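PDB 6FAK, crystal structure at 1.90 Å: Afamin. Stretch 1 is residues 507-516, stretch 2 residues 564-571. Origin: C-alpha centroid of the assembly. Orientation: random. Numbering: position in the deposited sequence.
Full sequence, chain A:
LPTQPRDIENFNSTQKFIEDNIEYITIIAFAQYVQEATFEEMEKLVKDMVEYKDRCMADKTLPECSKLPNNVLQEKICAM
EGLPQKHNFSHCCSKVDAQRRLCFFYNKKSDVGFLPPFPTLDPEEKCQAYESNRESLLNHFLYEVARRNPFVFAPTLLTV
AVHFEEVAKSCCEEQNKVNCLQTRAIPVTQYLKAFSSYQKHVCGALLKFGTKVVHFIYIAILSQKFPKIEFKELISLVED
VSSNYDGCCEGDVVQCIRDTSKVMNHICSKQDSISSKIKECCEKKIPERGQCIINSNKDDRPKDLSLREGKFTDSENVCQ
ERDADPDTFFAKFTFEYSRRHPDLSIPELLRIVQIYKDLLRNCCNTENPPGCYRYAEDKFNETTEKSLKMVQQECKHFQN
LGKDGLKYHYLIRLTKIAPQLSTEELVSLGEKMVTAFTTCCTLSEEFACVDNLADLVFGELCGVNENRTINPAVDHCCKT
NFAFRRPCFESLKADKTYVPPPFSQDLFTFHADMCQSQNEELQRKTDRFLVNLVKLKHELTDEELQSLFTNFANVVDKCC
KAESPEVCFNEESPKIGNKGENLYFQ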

ATOM      1  N   LEU A 507      -7.265 -11.695 -27.846  1.00 35.50           N
ATOM      2  CA  LEU A 507      -6.432 -11.520 -26.628  1.00 34.12           C
ATOM      3  C   LEU A 507      -5.049 -12.102 -26.836  1.00 33.50           C
ATOM      4  O   LEU A 507      -4.098 -11.777 -26.099  1.00 33.26           O
ATOM      5  CB  LEU A 507      -7.087 -12.217 -25.417  1.00 34.55           C
ATOM      6  CG  LEU A 507      -7.809 -11.316 -24.382  1.00 37.09           C
ATOM      7  CD1 LEU A 507      -8.647 -10.234 -25.026  1.00 41.09           C
ATOM      8  CD2 LEU A 507      -8.652 -12.163 -23.463  1.00 35.06           C
ATOM      9  N   PHE A 508      -4.928 -13.021 -27.791  1.00 33.29           N
ATOM     10  CA  PHE A 508      -3.666 -13.709 -27.995  1.00 34.92           C
ATOM     11  C   PHE A 508      -3.032 -13.373 -29.345  1.00 38.27           C
ATOM     12  O   PHE A 508      -2.140 -14.084 -29.828  1.00 37.75           O
ATOM     13  CB  PHE A 508      -3.901 -15.181 -27.860  1.00 33.14           C
ATOM     14  CG  PHE A 508      -4.620 -15.570 -26.588  1.00 33.38           C
ATOM     15  CD1 PHE A 508      -3.926 -15.725 -25.411  1.00 32.90           C
ATOM     16  CD2 PHE A 508      -5.991 -15.761 -26.568  1.00 32.49           C
ATOM     17  CE1 PHE A 508      -4.572 -16.089 -24.256  1.00 31.96           C
ATOM     18  CE2 PHE A 508      -6.624 -16.128 -25.417  1.00 32.08           C
ATOM     19  CZ  PHE A 508      -5.907 -16.273 -24.255  1.00 31.90           C
ATOM     20  N   THR A 509      -3.489 -12.279 -29.935  1.00 43.48           N
ATOM     21  CA  THR A 509      -3.020 -11.848 -31.248  1.00 49.76           C
ATOM     22  C   THR A 509      -2.140 -10.647 -31.048  1.00 50.82           C
ATOM     23  O   THR A 509      -2.515  -9.698 -30.387  1.00 57.00           O
ATOM     24  CB  THR A 509      -4.196 -11.462 -32.155  1.00 52.01           C
ATOM     25  OG1 THR A 509      -5.034 -12.610 -32.327  1.00 50.34           O
ATOM     26  CG2 THR A 509      -3.710 -10.983 -33.498  1.00 56.08           C
ATOM     27  N   PHE A 510      -0.965 -10.700 -31.640  1.00 53.77           N
ATOM     28  CA  PHE A 510      -0.053  -9.592 -31.645  1.00 57.35           C
ATOM     29  C   PHE A 510      -0.399  -8.729 -32.860  1.00 62.29           C
ATOM     30  O   PHE A 510      -0.548  -9.240 -33.981  1.00 63.96           O
ATOM     31  CB  PHE A 510       1.366 -10.123 -31.727  1.00 67.74           C
ATOM     32  CG  PHE A 510       2.404  -9.056 -31.724  1.00 82.64           C
ATOM     33  CD1 PHE A 510       2.995  -8.651 -32.919  1.00 85.65           C
ATOM     34  CD2 PHE A 510       2.785  -8.441 -30.532  1.00 86.25           C
ATOM     35  CE1 PHE A 510       3.952  -7.658 -32.927  1.00 91.52           C
ATOM     36  CE2 PHE A 510       3.751  -7.445 -30.533  1.00 88.68           C
ATOM     37  CZ  PHE A 510       4.334  -7.049 -31.732  1.00 89.21           C
ATOM     38  N   HIS A 511      -0.522  -7.429 -32.625  1.00 65.92           N
ATOM     39  CA  HIS A 511      -0.809  -6.448 -33.668  1.00 69.82           C
ATOM     40  C   HIS A 511       0.439  -5.628 -33.971  1.00 66.84           C
ATOM     41  O   HIS A 511       1.276  -5.403 -33.085  1.00 58.72           O
ATOM     42  CB  HIS A 511      -1.937  -5.504 -33.231  1.00 74.61           C
ATOM     43  CG  HIS A 511      -3.212  -6.206 -32.905  1.00 81.71           C
ATOM     44  ND1 HIS A 511      -3.579  -6.514 -31.613  1.00 86.39           N
ATOM     45  CD2 HIS A 511      -4.199  -6.680 -33.702  1.00 88.33           C
ATOM     46  CE1 HIS A 511      -4.745  -7.139 -31.626  1.00 89.36           C
ATOM     47  NE2 HIS A 511      -5.142  -7.252 -32.883  1.00 91.87           N
ATOM     48  N   ALA A 512       0.508  -5.145 -35.216  1.00 75.79           N
ATOM     49  CA  ALA A 512       1.701  -4.494 -35.783  1.00 85.58           C
ATOM     50  C   ALA A 512       2.142  -3.229 -35.038  1.00 96.38           C
ATOM     51  O   ALA A 512       3.346  -2.988 -34.889  1.00 98.52           O
ATOM     52  CB  ALA A 512       1.479  -4.189 -37.257  1.00 83.98           C
ATOM     53  N   ASP A 513       1.170  -2.442 -34.567  1.00 99.12           N
ATOM     54  CA  ASP A 513       1.444  -1.234 -33.755  1.00108.68           C
ATOM     55  C   ASP A 513       2.292  -1.476 -32.495  1.00112.49           C
ATOM     56  O   ASP A 513       3.001  -0.567 -32.050  1.00114.71           O
ATOM     57  CB  ASP A 513       0.137  -0.503 -33.384  1.00114.35           C
ATOM     58  CG  ASP A 513      -0.866  -1.397 -32.665  1.00120.08           C
ATOM     59  OD1 ASP A 513      -0.792  -1.512 -31.422  1.00125.32           O
ATOM     60  OD2 ASP A 513      -1.739  -1.974 -33.350  1.00118.81           O
ATOM     61  N   MET A 514       2.227  -2.689 -31.938  1.00119.68           N
ATOM     62  CA  MET A 514       2.983  -3.052 -30.728  1.00111.28           C
ATOM     63  C   MET A 514       4.497  -3.234 -30.959  1.00101.25           C
ATOM     64  O   MET A 514       5.243  -3.326 -29.987  1.00 85.36           O
ATOM     65  CB  MET A 514       2.402  -4.328 -30.082  1.00112.12           C
ATOM     66  CG  MET A 514       0.936  -4.253 -29.643  1.00113.16           C
ATOM     67  SD  MET A 514       0.266  -5.851 -29.097  1.00114.46           S
ATOM     68  CE  MET A 514      -1.495  -5.524 -29.152  1.00 99.14           C
ATOM     69  N   CYS A 515       4.953  -3.307 -32.218  1.00106.64           N
ATOM     70  CA  CYS A 515       6.404  -3.393 -32.520  1.00105.27           C
ATOM     71  C   CYS A 515       7.090  -2.058 -32.294  1.00107.21           C
ATOM     72  O   CYS A 515       6.848  -1.109 -33.039  1.00118.19           O
ATOM     73  CB  CYS A 515       6.665  -3.838 -33.964  1.00 95.27           C
ATOM     74  SG  CYS A 515       6.375  -5.591 -34.274  1.00 99.16           S
ATOM     75  N   GLN A 516       7.945  -1.997 -31.270  1.00109.86           N
ATOM     76  CA  GLN A 516       8.629  -0.758 -30.851  1.00109.82           C
ATOM     77  C   GLN A 516       9.443  -0.983 -29.567  1.00116.54           C
ATOM     78  O   GLN A 516       9.401  -2.069 -28.981  1.00111.78           O
ATOM     79  CB  GLN A 516       7.622   0.383 -30.614  1.00 99.47           C
ATOM     80  CG  GLN A 516       6.424  -0.005 -29.756  1.00 95.36           C
ATOM     81  CD  GLN A 516       5.395   1.094 -29.654  1.00 97.52           C
ATOM     82  OE1 GLN A 516       5.682   2.258 -29.927  1.00102.51           O
ATOM     83  NE2 GLN A 516       4.187   0.731 -29.247  1.00 93.18           N
ATOM     84  N   SER A 564       5.519  -5.753 -42.368  1.00118.32           N
ATOM     85  CA  SER A 564       4.236  -6.434 -42.118  1.00111.72           C
ATOM     86  C   SER A 564       4.393  -7.480 -41.002  1.00 98.68           C
ATOM     87  O   SER A 564       4.362  -8.688 -41.266  1.00 92.10           O
ATOM     88  CB  SER A 564       3.655  -7.068 -43.388  1.00117.03           C
ATOM     89  OG  SER A 564       2.458  -7.768 -43.087  1.00115.49           O
ATOM     90  N   PRO A 565       4.580  -7.020 -39.751  1.00 93.36           N
ATOM     91  CA  PRO A 565       4.805  -7.961 -38.649  1.00 88.76           C
ATOM     92  C   PRO A 565       3.636  -8.890 -38.288  1.00 83.33           C
ATOM     93  O   PRO A 565       3.872  -9.984 -37.766  1.00 80.75           O
ATOM     94  CB  PRO A 565       5.120  -7.034 -37.463  1.00 93.42           C
ATOM     95  CG  PRO A 565       5.627  -5.785 -38.095  1.00 99.36           C
ATOM     96  CD  PRO A 565       4.735  -5.629 -39.287  1.00100.60           C
ATOM     97  N   GLU A 566       2.402  -8.469 -38.547  1.00 82.30           N
ATOM     98  CA  GLU A 566       1.230  -9.221 -38.068  1.00 83.65           C
ATOM     99  C   GLU A 566       0.900 -10.472 -38.889  1.00 81.44           C
ATOM    100  O   GLU A 566       0.524 -11.510 -38.321  1.00 82.52           O
ATOM    101  CB  GLU A 566       0.008  -8.317 -37.882  1.00 87.50           C
ATOM    102  CG  GLU A 566      -0.487  -7.561 -39.106  1.00 92.12           C
ATOM    103  CD  GLU A 566      -1.768  -6.802 -38.816  1.00 94.36           C
ATOM    104  OE1 GLU A 566      -2.002  -6.433 -37.634  1.00 86.08           O
ATOM    105  OE2 GLU A 566      -2.539  -6.578 -39.776  1.00101.77           O
ATOM    106  N   VAL A 567       1.067 -10.398 -40.207  1.00 79.63           N
ATOM    107  CA  VAL A 567       1.004 -11.606 -41.035  1.00 81.20           C
ATOM    108  C   VAL A 567       2.080 -12.610 -40.621  1.00 74.23           C
ATOM    109  O   VAL A 567       1.830 -13.811 -40.662  1.00 79.26           O
ATOM    110  CB  VAL A 567       1.113 -11.299 -42.547  1.00 94.25           C
ATOM    111  CG1 VAL A 567       2.532 -10.913 -42.937  1.00 95.30           C
ATOM    112  CG2 VAL A 567       0.633 -12.485 -43.381  1.00 98.54           C
ATOM    113  N   CYS A 568       3.255 -12.112 -40.215  1.00 65.95           N
ATOM    114  CA  CYS A 568       4.362 -12.966 -39.781  1.00 62.75           C
ATOM    115  C   CYS A 568       3.939 -13.709 -38.531  1.00 66.78           C
ATOM    116  O   CYS A 568       4.122 -14.926 -38.443  1.00 60.90           O
ATOM    117  CB  CYS A 568       5.644 -12.148 -39.532  1.00 62.17           C
ATOM    118  SG  CYS A 568       7.049 -13.053 -38.795  1.00 66.05           S
ATOM    119  N   PHE A 569       3.361 -12.965 -37.571  1.00 67.14           N
ATOM    120  CA  PHE A 569       2.925 -13.538 -36.302  1.00 65.71           C
ATOM    121  C   PHE A 569       1.913 -14.666 -36.457  1.00 66.55           C
ATOM    122  O   PHE A 569       2.075 -15.727 -35.856  1.00 71.34           O
ATOM    123  CB  PHE A 569       2.309 -12.468 -35.401  1.00 71.97           C
ATOM    124  CG  PHE A 569       2.003 -12.968 -34.021  1.00 71.13           C
ATOM    125  CD1 PHE A 569       0.768 -13.546 -33.733  1.00 71.53           C
ATOM    126  CD2 PHE A 569       2.960 -12.894 -33.020  1.00 69.82           C
ATOM    127  CE1 PHE A 569       0.490 -14.016 -32.459  1.00 72.15           C
ATOM    128  CE2 PHE A 569       2.684 -13.362 -31.743  1.00 74.07           C
ATOM    129  CZ  PHE A 569       1.448 -13.927 -31.466  1.00 71.19           C
ATOM    130  N   ASN A 570       0.872 -14.431 -37.252  1.00 69.56           N
ATOM    131  CA  ASN A 570      -0.175 -15.434 -37.459  1.00 74.33           C
ATOM    132  C   ASN A 570       0.304 -16.688 -38.195  1.00 80.08           C
ATOM    133  O   ASN A 570      -0.194 -17.777 -37.914  1.00 90.41           O
ATOM    134  CB  ASN A 570      -1.398 -14.830 -38.164  1.00 82.88           C
ATOM    135  CG  ASN A 570      -2.140 -13.813 -37.297  1.00 83.15           C
ATOM    136  OD1 ASN A 570      -2.078 -13.849 -36.062  1.00 83.60           O
ATOM    137  ND2 ASN A 570      -2.847 -12.900 -37.947  1.00 82.12           N
ATOM    138  N   GLU A 571       1.267 -16.569 -39.106  1.00 75.13           N
ATOM    139  CA  GLU A 571       1.854 -17.792 -39.701  1.00 80.38           C
ATOM    140  C   GLU A 571       2.896 -18.507 -38.821  1.00 73.07           C
ATOM    141  O   GLU A 571       2.989 -19.731 -38.867  1.00 76.12           O
ATOM    142  CB  GLU A 571       2.321 -17.595 -41.166  1.00 94.60           C
ATOM    143  CG  GLU A 571       3.390 -16.538 -41.455  1.00 95.13           C
ATOM    144  CD  GLU A 571       3.280 -15.906 -42.856  1.00 92.90           C
ATOM    145  OE1 GLU A 571       2.234 -16.017 -43.536  1.00 98.61           O
ATOM    146  OE2 GLU A 571       4.255 -15.265 -43.291  1.00 88.34           O
TER

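The contact between residues 507-516 and 564-571 of afamin is a small, largely apolar packing of an irregular segment against the start of a helix, made without a single hydrogen bond across it. It illustrates a general principle: a helix can pack against a loop through apolar and CH-pi contacts, with no hydrogen bond between them.

The helix is bonded internally, as in F569 N to P565 O (3.0 Å) and N570 N to E566 O (3.1 Å), and its i to i+4 spacing places P565 and F569 on the side facing the other segment, where they meet different residues. The other segment is otherwise irregular but closes a short 3-10 turn, with M514 N to H511 O at 3.1 Å and C515 N to A512 O at 3.1 Å.

F569 and F510 form the heart of the contact. F510 CB sits over one face of the F569 ring, 3.4 Å from F569 CD2 and 15° off the ring normal, an arrangement that allows a CH-pi interaction. The rings themselves meet obliquely, their planes at 33° and centroids 5.7 Å apart; the F510 side chain starts toward the helix, but its end leads away, so its CB rather than its ring centre covers F569. F508 reaches the same ring through its backbone, F508 O lying 3.7 Å from F569 CE1.

One helical turn earlier, P565 offers its ring to two residues: P565 CD lies 4.1 Å from A512 CB, and P565 CB lies 3.7 Å from C515 SG, whose sulfur is bonded covalently elsewhere in the structure. E566 adds aliphatic and polar surface, with E566 CB 4.0 Å from F510 O. Its carboxylate approaches A512, E566 OE1 to A512 N being 3.7 Å, yet this is proximity without a hydrogen bond. Packing has a price: F510 N is buried by the contact and has no partner in the model.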